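Local coordinates for protein alpha-L-rhamnosidase (Klebsiella oxytoca, PDB 4XHC) that hydrolyses alpha-L-rhamnosides as a GH78 family alpha-L-rhamnosidase, releasing terminal L-rhamnose, the sugar found bound in this structure, at residues P57-E62 and A75-L81; L89-D93 and V180-S184; S149-Q153 and K240-R244; W246-R251 and Y304-D310; E280-V284 and R334-L338. All blocks are in the same frame, centred on the assembly; numbering follows the deposited sequence.

Contact 1. Residues P57-E62 and A75-L81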
# COMPACT_ATOMS: atom_id res chain seq x y z
N PRO A 57 0.02 21.98 -6.60
CA PRO A 57 -0.56 22.52 -5.38
C PRO A 57 -0.07 23.94 -5.13
O PRO A 57 0.84 24.38 -5.82
CB PRO A 57 -0.05 21.57 -4.30
CG PRO A 57 1.21 21.02 -4.84
CD PRO A 57 1.16 21.10 -6.33
N ILE A 58 -0.66 24.64 -4.16
CA ILE A 58 -0.31 26.05 -3.92
C ILE A 58 0.53 26.31 -2.67
O ILE A 58 1.20 27.33 -2.60
CB ILE A 58 -1.56 26.97 -3.88
CG1 ILE A 58 -2.41 26.73 -2.62
CG2 ILE A 58 -2.39 26.78 -5.15
CD1 ILE A 58 -3.45 27.80 -2.35
N ALA A 59 0.51 25.43 -1.68
CA ALA A 59 1.28 25.67 -0.46
C ALA A 59 1.47 24.45 0.42
O ALA A 59 0.76 23.45 0.31
CB ALA A 59 0.63 26.79 0.34
N VAL A 60 2.47 24.55 1.30
CA VAL A 60 2.62 23.66 2.45
C VAL A 60 2.01 24.38 3.65
O VAL A 60 2.27 25.56 3.86
CB VAL A 60 4.10 23.35 2.73
CG1 VAL A 60 4.25 22.49 3.98
CG2 VAL A 60 4.73 22.66 1.53
N VAL A 61 1.23 23.66 4.44
CA VAL A 61 0.56 24.25 5.59
C VAL A 61 0.75 23.41 6.85
O VAL A 61 1.21 22.27 6.78
CB VAL A 61 -0.96 24.43 5.34
CG1 VAL A 61 -1.19 25.29 4.11
CG2 VAL A 61 -1.67 23.08 5.20
N GLU A 62 0.39 24.00 7.98
CA GLU A 62 0.40 23.32 9.27
C GLU A 62 -0.96 23.43 9.91
O GLU A 62 -1.60 24.49 9.86
CB GLU A 62 1.42 23.94 10.21
CG GLU A 62 2.84 23.42 10.02
CD GLU A 62 3.81 23.98 11.05
OE1 GLU A 62 3.35 24.59 12.05
OE2 GLU A 62 5.04 23.81 10.85
N ALA A 75 -5.73 25.96 8.99
CA ALA A 75 -4.48 25.91 8.22
C ALA A 75 -3.70 27.23 8.34
O ALA A 75 -4.30 28.31 8.32
CB ALA A 75 -4.77 25.61 6.76
N GLU A 76 -2.38 27.13 8.47
CA GLU A 76 -1.47 28.29 8.42
C GLU A 76 -0.40 28.00 7.38
O GLU A 76 0.27 26.97 7.48
CB GLU A 76 -0.79 28.54 9.78
CG GLU A 76 -1.72 28.98 10.91
CD GLU A 76 -2.28 30.40 10.74
OE1 GLU A 76 -1.56 31.27 10.20
OE2 GLU A 76 -3.43 30.64 11.16
N PRO A 77 -0.24 28.89 6.37
CA PRO A 77 0.82 28.67 5.36
C PRO A 77 2.21 28.78 5.98
O PRO A 77 2.45 29.69 6.76
CB PRO A 77 0.60 29.82 4.36
CG PRO A 77 -0.79 30.30 4.59
CD PRO A 77 -1.08 30.06 6.05
N VAL A 78 3.10 27.84 5.65
CA VAL A 78 4.47 27.88 6.17
C VAL A 78 5.56 27.99 5.10
O VAL A 78 6.60 28.56 5.37
CB VAL A 78 4.80 26.68 7.09
CG1 VAL A 78 3.76 26.59 8.21
CG2 VAL A 78 4.90 25.37 6.31
N SER A 79 5.32 27.45 3.91
CA SER A 79 6.25 27.66 2.81
C SER A 79 5.58 27.46 1.45
O SER A 79 4.51 26.87 1.34
CB SER A 79 7.46 26.71 2.93
OG SER A 79 7.15 25.37 2.56
N THR A 80 6.26 27.97 0.42
CA THR A 80 5.95 27.63 -0.97
C THR A 80 6.37 26.18 -1.22
O THR A 80 6.93 25.52 -0.35
CB THR A 80 6.72 28.52 -1.96
OG1 THR A 80 8.13 28.40 -1.71
CG2 THR A 80 6.30 29.98 -1.84
N LEU A 81 6.09 25.69 -2.42
CA LEU A 81 6.54 24.37 -2.81
C LEU A 81 7.99 24.35 -3.27
O LEU A 81 8.69 23.37 -3.05
CB LEU A 81 5.63 23.82 -3.90
CG LEU A 81 4.36 23.29 -3.24
CD1 LEU A 81 3.14 23.80 -3.97
CD2 LEU A 81 4.41 21.77 -3.17
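Val60 holds CG1 anti to its backbone N (chi1 177°), and this branch meets CG2 of Val78, which lies between the nitrogen and the carbonyl carbon of its own residue; the two methyls, Val60 CG1 and Val78 CG2, are 3.8 Å apart. The other branch of Val78, CG1, lies at about a right angle to the extended Glu62 chain, 3.8 Å from Glu62 CG. Beneath these side chains runs the ladder of a beta hairpin. Val60 N gives its hydrogen to Ser79 O (3.1 Å), Val78 N returns one to Val60 O (3.0 Å), and Glu62 and Glu76 exchange two more. Val78 and Ser79 both face Val60, a classic beta bulge that shifts the register by one before Val61 pairs with Pro77. At the far end Leu81, just past the N-cap Thr80, turns both methyls onto the Pro57 ring, CD1 lying 3.5 Å from Pro57 CG. Strand 73-79 is outermost in its antiparallel sheet within this chain, while strand 59-65 pairs on its other edge with strand 94-99, which Val60, Val61 and, just before the strand, Pro57 touch. Glu76 bends away to a salt bridge with Arg74. Pro77, which has no N-H to give, falls at a non-hydrogen-bonded pair, where the ladder asks none of it; backbone bonds thus carry the pairing, and valine methyls fill in above them.

Contact 2. Residues L89-D93 and V180-S184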
# COMPACT_ATOMS: atom_id res chain seq x y z
N LEU A 89 14.02 15.10 4.12
CA LEU A 89 13.20 14.55 5.20
C LEU A 89 13.73 13.22 5.75
O LEU A 89 14.20 12.38 4.99
CB LEU A 89 11.77 14.35 4.68
CG LEU A 89 11.13 15.54 3.96
CD1 LEU A 89 9.84 15.11 3.28
CD2 LEU A 89 10.87 16.70 4.91
N SER A 90 13.63 13.04 7.07
CA SER A 90 14.02 11.79 7.74
C SER A 90 12.82 11.09 8.35
O SER A 90 11.70 11.61 8.27
CB SER A 90 15.07 12.07 8.83
OG SER A 90 16.13 12.85 8.31
N SER A 91 13.05 9.93 8.97
CA SER A 91 11.98 9.18 9.61
C SER A 91 11.21 10.04 10.58
O SER A 91 11.80 10.74 11.40
CB SER A 91 12.52 7.97 10.37
OG SER A 91 13.23 7.10 9.50
N GLY A 92 9.88 10.02 10.45
CA GLY A 92 9.00 10.77 11.34
C GLY A 92 8.59 12.14 10.81
O GLY A 92 7.64 12.71 11.31
N ASP A 93 9.31 12.67 9.82
CA ASP A 93 8.96 13.97 9.25
C ASP A 93 7.70 13.86 8.42
O ASP A 93 7.48 12.84 7.77
CB ASP A 93 10.10 14.53 8.39
CG ASP A 93 11.30 14.98 9.22
OD1 ASP A 93 11.16 15.17 10.45
OD2 ASP A 93 12.39 15.16 8.63
N VAL A 180 6.98 10.50 6.11
CA VAL A 180 8.08 9.55 5.95
C VAL A 180 8.10 8.66 7.19
O VAL A 180 8.55 9.07 8.25
CB VAL A 180 9.43 10.26 5.74
CG1 VAL A 180 10.53 9.24 5.47
CG2 VAL A 180 9.35 11.25 4.58
N LYS A 181 7.55 7.45 7.05
CA LYS A 181 7.47 6.50 8.16
C LYS A 181 8.82 5.94 8.53
O LYS A 181 9.12 5.77 9.72
CB LYS A 181 6.55 5.33 7.81
CG LYS A 181 5.07 5.65 7.85
CD LYS A 181 4.60 5.82 9.28
CE LYS A 181 3.09 5.80 9.35
NZ LYS A 181 2.65 6.20 10.72
N ALA A 182 9.62 5.61 7.52
CA ALA A 182 10.92 5.02 7.76
C ALA A 182 11.85 5.14 6.57
O ALA A 182 11.49 4.83 5.44
CB ALA A 182 10.78 3.56 8.14
N VAL A 183 13.05 5.63 6.86
CA VAL A 183 14.22 5.46 6.03
C VAL A 183 15.31 5.12 7.05
O VAL A 183 15.02 5.08 8.24
CB VAL A 183 14.56 6.74 5.23
CG1 VAL A 183 13.53 6.98 4.15
CG2 VAL A 183 14.65 7.96 6.13
N SER A 184 16.55 4.90 6.62
CA SER A 184 17.62 4.68 7.60
C SER A 184 18.25 6.02 7.98
O SER A 184 17.94 7.04 7.37
CB SER A 184 18.67 3.72 7.05
OG SER A 184 19.28 4.27 5.91
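Ser91 turns its hydroxyl to the end of strand 175-182, OG lying anti to its own carbonyl carbon (chi1 -59°), and there it receives the N-H of Val183: Val183 N to Ser91 OG is 3.0 Å and almost straight at 175°. The same oxygen lies beside Val183 CG2, 3.8 Å away, with the valine methyl next to the polar link. Val180 is directed into the loop. Its CB and CG1 rest near Ser90 O, while CG2 reaches Leu89 CB at 3.9 Å, the leucine and valine side chains meeting at a slant with Leu89 CD1 just behind. Between these two side-chain meetings the backbones are tied directly: Gly92 N bonds to Val180 O (2.7 Å), and Val180 N to Asp93 O (2.9 Å). Residues Ser90 to Asp93 form a type II beta turn with Gly92 at its third position, where the backbone has positive phi (94°), and the turn delivers the chain into strand 94-99, the antiparallel neighbour of strand 175-182 in the six-stranded sheet of the N-terminal part. Asp93 also closes the turn with its side chain: OD2 takes the Ser90 N-H at 2.9 Å, the nitrogen standing above the carboxylate plane. On the strand's other edge, Lys181 and Ala182 both face His123 of strand 122-129, a classic bulge. Leu89 packs on Phe191 of strand 187-200, and Ala182 touches Ser148 of the second subunit.

Contact 3. Residues S149-Q153 and K240-R244. With RAM (alpha-L-rhamnopyranose), chain C.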
# COMPACT_ATOMS: atom_id res chain seq x y z
N SER A 149 -13.19 1.45 4.30
CA SER A 149 -12.35 1.37 3.12
C SER A 149 -12.52 2.56 2.20
O SER A 149 -11.68 2.79 1.33
CB SER A 149 -12.61 0.07 2.36
OG SER A 149 -13.88 0.08 1.72
N TRP A 150 -13.59 3.32 2.37
CA TRP A 150 -13.76 4.58 1.63
C TRP A 150 -12.75 5.67 2.02
O TRP A 150 -12.51 6.60 1.24
CB TRP A 150 -15.18 5.13 1.82
CG TRP A 150 -16.24 4.43 1.03
CD1 TRP A 150 -17.35 3.81 1.53
CD2 TRP A 150 -16.29 4.27 -0.39
NE1 TRP A 150 -18.09 3.28 0.50
CE2 TRP A 150 -17.46 3.54 -0.69
CE3 TRP A 150 -15.45 4.66 -1.44
CZ2 TRP A 150 -17.82 3.21 -2.00
CZ3 TRP A 150 -15.81 4.33 -2.75
CH2 TRP A 150 -16.99 3.61 -3.01
N LEU A 151 -12.20 5.58 3.22
CA LEU A 151 -11.25 6.56 3.71
C LEU A 151 -9.93 6.43 2.95
O LEU A 151 -9.36 5.34 2.86
CB LEU A 151 -11.04 6.38 5.21
CG LEU A 151 -12.30 6.57 6.06
CD1 LEU A 151 -12.06 6.20 7.51
CD2 LEU A 151 -12.79 8.01 5.99
N GLN A 152 -9.45 7.56 2.41
CA GLN A 152 -8.40 7.58 1.38
C GLN A 152 -6.98 7.69 1.94
O GLN A 152 -6.63 8.65 2.63
CB GLN A 152 -8.67 8.73 0.41
CG GLN A 152 -10.06 8.69 -0.23
CD GLN A 152 -10.27 9.84 -1.18
OE1 GLN A 152 -10.35 9.65 -2.39
NE2 GLN A 152 -10.37 11.05 -0.64
N GLN A 153 -6.16 6.72 1.59
CA GLN A 153 -4.96 6.40 2.34
C GLN A 153 -4.13 5.42 1.53
O GLN A 153 -4.68 4.56 0.85
CB GLN A 153 -5.43 5.74 3.62
CG GLN A 153 -4.36 5.54 4.67
CD GLN A 153 -4.93 4.88 5.90
OE1 GLN A 153 -5.81 4.03 5.81
NE2 GLN A 153 -4.44 5.28 7.06
N LYS A 240 -15.52 11.13 -3.92
CA LYS A 240 -14.82 10.36 -2.89
C LYS A 240 -15.60 9.10 -2.58
O LYS A 240 -15.06 8.00 -2.55
CB LYS A 240 -14.67 11.16 -1.59
CG LYS A 240 -14.08 10.34 -0.46
CD LYS A 240 -13.73 11.17 0.76
CE LYS A 240 -14.89 11.24 1.73
NZ LYS A 240 -14.72 12.38 2.66
N ARG A 241 -16.88 9.31 -2.34
CA ARG A 241 -17.80 8.26 -1.97
C ARG A 241 -19.21 8.75 -2.37
O ARG A 241 -19.53 9.89 -2.05
CB ARG A 241 -17.68 8.07 -0.46
CG ARG A 241 -18.60 7.01 0.08
CD ARG A 241 -18.97 7.23 1.53
NE ARG A 241 -19.71 8.46 1.74
CZ ARG A 241 -20.95 8.68 1.34
NH1 ARG A 241 -21.63 7.79 0.64
NH2 ARG A 241 -21.51 9.83 1.63
N ASP A 242 -20.06 7.96 -3.03
CA ASP A 242 -19.90 6.53 -3.34
C ASP A 242 -19.36 6.27 -4.74
O ASP A 242 -19.30 5.11 -5.15
CB ASP A 242 -21.26 5.81 -3.32
CG ASP A 242 -22.03 6.03 -2.04
OD1 ASP A 242 -21.62 5.50 -0.99
OD2 ASP A 242 -23.09 6.70 -2.09
N ARG A 243 -19.04 7.32 -5.48
CA ARG A 243 -18.57 7.19 -6.88
C ARG A 243 -19.55 6.44 -7.78
O ARG A 243 -19.13 5.65 -8.62
CB ARG A 243 -17.22 6.48 -6.94
CG ARG A 243 -16.24 6.93 -5.89
CD ARG A 243 -14.91 6.25 -6.05
NE ARG A 243 -13.96 6.74 -5.05
CZ ARG A 243 -12.64 6.66 -5.17
NH1 ARG A 243 -12.10 6.08 -6.23
NH2 ARG A 243 -11.86 7.17 -4.23
N ARG A 244 -20.84 6.70 -7.60
CA ARG A 244 -21.86 5.83 -8.15
C ARG A 244 -23.10 6.58 -8.57
O ARG A 244 -23.49 7.58 -7.96
CB ARG A 244 -22.22 4.80 -7.08
CG ARG A 244 -22.99 3.62 -7.61
CD ARG A 244 -22.72 2.36 -6.82
NE ARG A 244 -23.55 2.23 -5.62
CZ ARG A 244 -23.08 2.12 -4.38
NH1 ARG A 244 -21.77 2.13 -4.11
NH2 ARG A 244 -23.94 2.00 -3.38
C1 RAM C . -26.50 7.78 0.18
C2 RAM C . -25.97 8.95 -0.63
C3 RAM C . -26.73 9.07 -1.94
C4 RAM C . -28.21 8.84 -1.69
C5 RAM C . -28.42 7.39 -1.28
C6 RAM C . -29.58 7.21 -0.33
O1 RAM C . -25.43 7.13 0.74
O2 RAM C . -26.20 10.11 0.14
O3 RAM C . -26.53 10.35 -2.53
O4 RAM C . -28.96 9.10 -2.86
O5 RAM C . -27.23 6.88 -0.64
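Trp150 lays one indole face over the loop that leads to the rhamnose pocket: Arg241 CG stands 3.5 Å from the centroid of the five-membered ring, 5° off the normal, a CH-pi contact. Asp242 CA lies over the same face, towards the six-membered ring. The Arg241 chain crosses the indole at about a right angle, CG anti to the backbone N (chi1 179°), and then bends, carrying the guanidinium beyond the ring. At the indole rim Arg243 slides past in the opposite direction, its NE 3.8 Å from Trp150 CZ3 and bonded to Lys240 O at 3.0 Å, which ties the loop back on itself. Further along, Gln152 sets its amide against the aliphatic part of Lys240, NE2 3.6 Å from Lys240 CD; the same NE2 is hydrogen-bonded to Cys172 O, and the Lys240 amino group goes on to Glu130, Glu134 and backbone carbonyls. The contact joins the N-terminal beta part to the glycosidase domain, and Asp119 of the second subunit packs on Trp150. A cis peptide links Arg241 to Asp242, whose OD1 forms a salt bridge with Arg241 NH1 (2.8 Å), while Arg241 NH2 pairs with Glu506. Asp242 OD2 lies 3.7 Å from RAM O1, the anomeric hydroxyl. Trp150 is thus placed as a second-shell residue: by backing Arg241 and Asp242 it probably helps position the groups beside the sugar.

Contact 4. Residues W246-R251 and Y304-D310. With RAM (alpha-L-rhamnopyranose), chain C.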
# COMPACT_ATOMS: atom_id res chain seq x y z
N TRP A 246 -26.85 7.21 -8.66
CA TRP A 246 -28.13 7.01 -7.94
C TRP A 246 -29.24 7.83 -8.60
O TRP A 246 -29.00 8.92 -9.12
CB TRP A 246 -28.02 7.47 -6.48
CG TRP A 246 -27.20 6.61 -5.56
CD1 TRP A 246 -25.84 6.58 -5.47
CD2 TRP A 246 -27.68 5.72 -4.55
NE1 TRP A 246 -25.44 5.70 -4.49
CE2 TRP A 246 -26.55 5.17 -3.90
CE3 TRP A 246 -28.95 5.32 -4.13
CZ2 TRP A 246 -26.66 4.23 -2.86
CZ3 TRP A 246 -29.05 4.39 -3.10
CH2 TRP A 246 -27.91 3.86 -2.48
N LEU A 247 -30.47 7.33 -8.54
CA LEU A 247 -31.56 7.96 -9.30
C LEU A 247 -32.02 9.30 -8.73
O LEU A 247 -32.29 10.23 -9.47
CB LEU A 247 -32.75 7.00 -9.44
CG LEU A 247 -33.16 6.81 -10.91
CD1 LEU A 247 -33.96 5.53 -11.09
CD2 LEU A 247 -33.92 8.02 -11.43
N GLY A 248 -32.10 9.42 -7.41
CA GLY A 248 -32.50 10.68 -6.78
C GLY A 248 -31.50 11.77 -7.11
O GLY A 248 -31.89 12.91 -7.41
N ASP A 249 -30.21 11.41 -7.05
CA ASP A 249 -29.13 12.35 -7.33
C ASP A 249 -29.14 12.76 -8.80
O ASP A 249 -29.09 13.95 -9.12
CB ASP A 249 -27.78 11.72 -6.95
CG ASP A 249 -27.68 11.39 -5.46
OD1 ASP A 249 -28.46 10.54 -5.00
OD2 ASP A 249 -26.82 11.96 -4.76
N LEU A 250 -29.24 11.77 -9.68
CA LEU A 250 -29.36 11.99 -11.12
C LEU A 250 -30.44 13.02 -11.46
O LEU A 250 -30.23 13.89 -12.30
CB LEU A 250 -29.69 10.67 -11.83
CG LEU A 250 -29.99 10.73 -13.33
CD1 LEU A 250 -28.84 11.37 -14.09
CD2 LEU A 250 -30.27 9.34 -13.88
N ARG A 251 -31.59 12.91 -10.81
CA ARG A 251 -32.71 13.80 -11.11
C ARG A 251 -32.33 15.26 -10.96
O ARG A 251 -32.67 16.09 -11.79
CB ARG A 251 -33.91 13.51 -10.22
CG ARG A 251 -35.12 14.36 -10.57
CD ARG A 251 -36.41 13.82 -9.97
NE ARG A 251 -36.61 14.36 -8.64
CZ ARG A 251 -37.47 15.32 -8.32
NH1 ARG A 251 -38.28 15.88 -9.22
NH2 ARG A 251 -37.55 15.71 -7.08
N TYR A 304 -37.14 6.80 -5.45
CA TYR A 304 -36.15 6.76 -6.53
C TYR A 304 -36.67 6.03 -7.77
O TYR A 304 -36.37 6.43 -8.90
CB TYR A 304 -34.85 6.11 -6.04
CG TYR A 304 -33.96 7.03 -5.24
CD1 TYR A 304 -34.48 8.12 -4.54
CD2 TYR A 304 -32.59 6.81 -5.16
CE1 TYR A 304 -33.68 8.96 -3.82
CE2 TYR A 304 -31.78 7.64 -4.41
CZ TYR A 304 -32.34 8.71 -3.75
OH TYR A 304 -31.55 9.56 -3.01
N SER A 305 -37.46 4.98 -7.57
CA SER A 305 -38.11 4.30 -8.69
C SER A 305 -39.04 5.26 -9.44
O SER A 305 -38.95 5.40 -10.65
CB SER A 305 -38.89 3.07 -8.22
OG SER A 305 -39.88 2.71 -9.15
N LEU A 306 -39.93 5.91 -8.71
CA LEU A 306 -40.85 6.88 -9.31
C LEU A 306 -40.15 8.05 -9.99
O LEU A 306 -40.69 8.63 -10.92
CB LEU A 306 -41.81 7.42 -8.26
CG LEU A 306 -42.92 6.46 -7.84
CD1 LEU A 306 -43.49 6.84 -6.48
CD2 LEU A 306 -44.02 6.42 -8.90
N PHE A 307 -38.95 8.40 -9.52
CA PHE A 307 -38.21 9.52 -10.10
C PHE A 307 -37.73 9.23 -11.51
O PHE A 307 -37.43 10.16 -12.25
CB PHE A 307 -37.02 9.94 -9.22
CG PHE A 307 -37.40 10.63 -7.93
CD1 PHE A 307 -38.51 11.45 -7.84
CD2 PHE A 307 -36.59 10.49 -6.81
CE1 PHE A 307 -38.83 12.08 -6.65
CE2 PHE A 307 -36.90 11.12 -5.62
CZ PHE A 307 -38.03 11.92 -5.54
N PHE A 308 -37.68 7.96 -11.89
CA PHE A 308 -37.42 7.62 -13.28
C PHE A 308 -38.38 8.37 -14.20
O PHE A 308 -37.99 8.86 -15.26
CB PHE A 308 -37.55 6.11 -13.51
CG PHE A 308 -37.10 5.67 -14.87
CD1 PHE A 308 -35.78 5.33 -15.10
CD2 PHE A 308 -38.00 5.60 -15.93
CE1 PHE A 308 -35.36 4.93 -16.36
CE2 PHE A 308 -37.59 5.20 -17.19
CZ PHE A 308 -36.27 4.86 -17.40
N VAL A 309 -39.64 8.49 -13.78
CA VAL A 309 -40.63 9.18 -14.58
C VAL A 309 -40.27 10.65 -14.73
O VAL A 309 -40.34 11.19 -15.85
CB VAL A 309 -42.04 9.10 -13.96
CG1 VAL A 309 -43.05 9.86 -14.81
CG2 VAL A 309 -42.47 7.65 -13.78
N ASP A 310 -39.90 11.30 -13.63
CA ASP A 310 -39.64 12.74 -13.69
C ASP A 310 -38.35 13.04 -14.47
O ASP A 310 -38.29 14.03 -15.21
CB ASP A 310 -39.63 13.39 -12.30
CG ASP A 310 -39.69 14.93 -12.35
OD1 ASP A 310 -40.51 15.52 -13.11
OD2 ASP A 310 -38.91 15.57 -11.62
C1 RAM C . -26.50 7.78 0.18
C2 RAM C . -25.97 8.95 -0.63
C3 RAM C . -26.73 9.07 -1.94
C4 RAM C . -28.21 8.84 -1.69
C5 RAM C . -28.42 7.39 -1.28
C6 RAM C . -29.58 7.21 -0.33
O1 RAM C . -25.43 7.13 0.74
O2 RAM C . -26.20 10.11 0.14
O3 RAM C . -26.53 10.35 -2.53
O4 RAM C . -28.96 9.10 -2.86
O5 RAM C . -27.23 6.88 -0.64
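Gly248 slips under the Tyr304 ring, its CA 3.7 Å from the ring centroid and 15° off the normal, a CH-pi contact made possible because glycine brings no side chain into the space taken by the phenol. Leu247 fills the groove beside it, CB 4.1 Å from Tyr304 CB and CD2 against Phe307 and the backbone of Phe308. The segments run roughly parallel, axes 8.9 Å apart at 29°, joining helices 247-259 and 302-319 of the (alpha/alpha)6 barrel expected of a six-hairpin glycosidase. On one side of this core lies Arg251. Its guanidinium lies flat and off-centre on Phe307, planes 12° apart and centres 4.3 Å apart, and NH1 forms a salt bridge with Asp310 OD2, which meets the guanidinium edge in plane. On the other side is the sugar. Trp246 touches Tyr304 through CE3 and offers its face to the rhamnose, with RAM C5 above it near the rim. Tyr304 OH donates to RAM O4 at 2.6 Å; RAM O4 donates in turn to Asp249 OD1, also 2.6 Å, and RAM O3 to Asp249 OD2 at 2.8 Å. Glu506, Tyr518, His528 and Trp361 also hydrogen-bond to the sugar. The helix pair thus reads the 3- and 4-hydroxyls through one carboxylate and one phenol, while the buried Arg251 charge is met by both ring and carboxylate.

Contact 5. Residues E280-V284 and R334-L338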
# COMPACT_ATOMS: atom_id res chain seq x y z
N GLU A 280 -36.83 -8.38 -11.68
CA GLU A 280 -37.54 -9.19 -12.67
C GLU A 280 -38.98 -8.74 -12.87
O GLU A 280 -39.52 -8.86 -13.97
CB GLU A 280 -37.45 -10.69 -12.33
CG GLU A 280 -38.77 -11.42 -12.09
CD GLU A 280 -38.59 -12.90 -11.79
OE1 GLU A 280 -38.00 -13.62 -12.63
OE2 GLU A 280 -39.04 -13.35 -10.70
N ASP A 281 -39.61 -8.19 -11.83
CA ASP A 281 -40.95 -7.61 -11.95
C ASP A 281 -40.96 -6.23 -12.62
O ASP A 281 -42.02 -5.61 -12.72
CB ASP A 281 -41.64 -7.55 -10.58
CG ASP A 281 -41.06 -6.48 -9.66
OD1 ASP A 281 -39.96 -5.95 -9.94
OD2 ASP A 281 -41.71 -6.16 -8.65
N GLY A 282 -39.80 -5.74 -13.05
CA GLY A 282 -39.70 -4.49 -13.80
C GLY A 282 -39.29 -3.25 -13.02
O GLY A 282 -39.08 -2.20 -13.62
N MET A 283 -39.17 -3.34 -11.70
CA MET A 283 -38.75 -2.17 -10.89
C MET A 283 -37.27 -1.81 -11.06
O MET A 283 -36.40 -2.67 -10.99
CB MET A 283 -39.03 -2.39 -9.39
CG MET A 283 -38.98 -1.10 -8.57
SD MET A 283 -39.36 -1.40 -6.85
CE MET A 283 -39.07 0.21 -6.10
N VAL A 284 -37.01 -0.53 -11.26
CA VAL A 284 -35.65 -0.04 -11.41
C VAL A 284 -34.98 0.06 -10.04
O VAL A 284 -35.64 0.29 -9.03
CB VAL A 284 -35.58 1.33 -12.12
CG1 VAL A 284 -36.23 1.26 -13.49
CG2 VAL A 284 -36.20 2.43 -11.28
N ARG A 334 -44.23 1.34 -15.87
CA ARG A 334 -44.16 0.19 -14.95
C ARG A 334 -43.83 0.63 -13.52
O ARG A 334 -44.29 -0.00 -12.56
CB ARG A 334 -43.12 -0.81 -15.45
CG ARG A 334 -43.13 -2.14 -14.71
CD ARG A 334 -43.99 -3.19 -15.40
NE ARG A 334 -44.03 -4.42 -14.60
CZ ARG A 334 -44.88 -4.65 -13.60
NH1 ARG A 334 -45.82 -3.77 -13.26
NH2 ARG A 334 -44.80 -5.80 -12.92
N GLN A 335 -43.06 1.70 -13.37
CA GLN A 335 -42.73 2.20 -12.04
C GLN A 335 -44.00 2.70 -11.34
O GLN A 335 -44.16 2.52 -10.13
CB GLN A 335 -41.68 3.32 -12.09
CG GLN A 335 -40.37 2.97 -12.79
CD GLN A 335 -39.86 1.57 -12.48
OE1 GLN A 335 -39.48 1.27 -11.36
NE2 GLN A 335 -39.82 0.72 -13.50
N VAL A 336 -44.90 3.29 -12.12
CA VAL A 336 -46.17 3.76 -11.60
C VAL A 336 -47.10 2.59 -11.27
O VAL A 336 -47.71 2.60 -10.22
CB VAL A 336 -46.86 4.71 -12.60
CG1 VAL A 336 -48.23 5.13 -12.08
CG2 VAL A 336 -45.99 5.93 -12.85
N GLU A 337 -47.21 1.59 -12.15
CA GLU A 337 -48.05 0.41 -11.89
C GLU A 337 -47.67 -0.16 -10.52
O GLU A 337 -48.52 -0.40 -9.68
CB GLU A 337 -47.90 -0.69 -12.97
CG GLU A 337 -48.60 -0.47 -14.33
CD GLU A 337 -48.13 -1.47 -15.44
OE1 GLU A 337 -47.81 -2.64 -15.12
OE2 GLU A 337 -48.07 -1.10 -16.64
N LEU A 338 -46.37 -0.35 -10.31
CA LEU A 338 -45.86 -0.96 -9.07
C LEU A 338 -46.06 -0.07 -7.85
O LEU A 338 -46.53 -0.54 -6.82
CB LEU A 338 -44.38 -1.31 -9.21
CG LEU A 338 -44.10 -2.46 -10.18
CD1 LEU A 338 -42.61 -2.51 -10.49
CD2 LEU A 338 -44.60 -3.79 -9.63
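Gln335 plugs the loop with its amide and makes the close-fitting part of the contact. Its chain bends at the second torsion (chi2 -40°), which turns the amide towards the backbone of residues 282-284: NE2 donates to Gly282 O at 3.0 Å, within its own amide plane, and OE1 accepts from Val284 N at 3.1 Å, the nitrogen standing above the carbonyl plane. Both Val284 methyls flank this amide, CG2 3.5 Å from Gln335 OE1. Outwards the fit slackens into partly exposed side chains. Leu338 CD1 touches Met283 CB at 3.7 Å, but the extended Met283 chain runs on away from the helix. The Arg334 guanidinium lies beside Asp281 O, and its NH1 makes a salt bridge with Glu337 OE1 (2.9 Å) of the same helix. The Asp281 carboxylate turns back on its own loop, OD1 taking the Met283 N-H in an Asx turn while OD2 pairs with Arg279. The loop between strands 277-279 and 287-289 is thereby pinned to helix 322-340. Gln335 is gripped further by Ser305 OG, and both Met283 and Val284 rest on Ser305, which places the joint against helix 302-319.

From the N terminus, contact 1 closes a short hairpin of strands 59-65 and 73-79 before anything else opens. Contact 2 then closes a long loop through much of the N-terminal beta part, binding the loop before strand 94-99 to strand 175-182 of the same sheet. Contact 3 opens inside that span and ends beyond it; the two cross, and contact 3 carries the chain from the beta part into the helical glycosidase domain. Its second segment nearly adjoins the first segment of contact 4, and both contacts reach the rhamnose. Contacts 4 and 5 cross in turn and touch each other, uniting helices 247-259, 302-319 and 322-340 with the loop at 280-284.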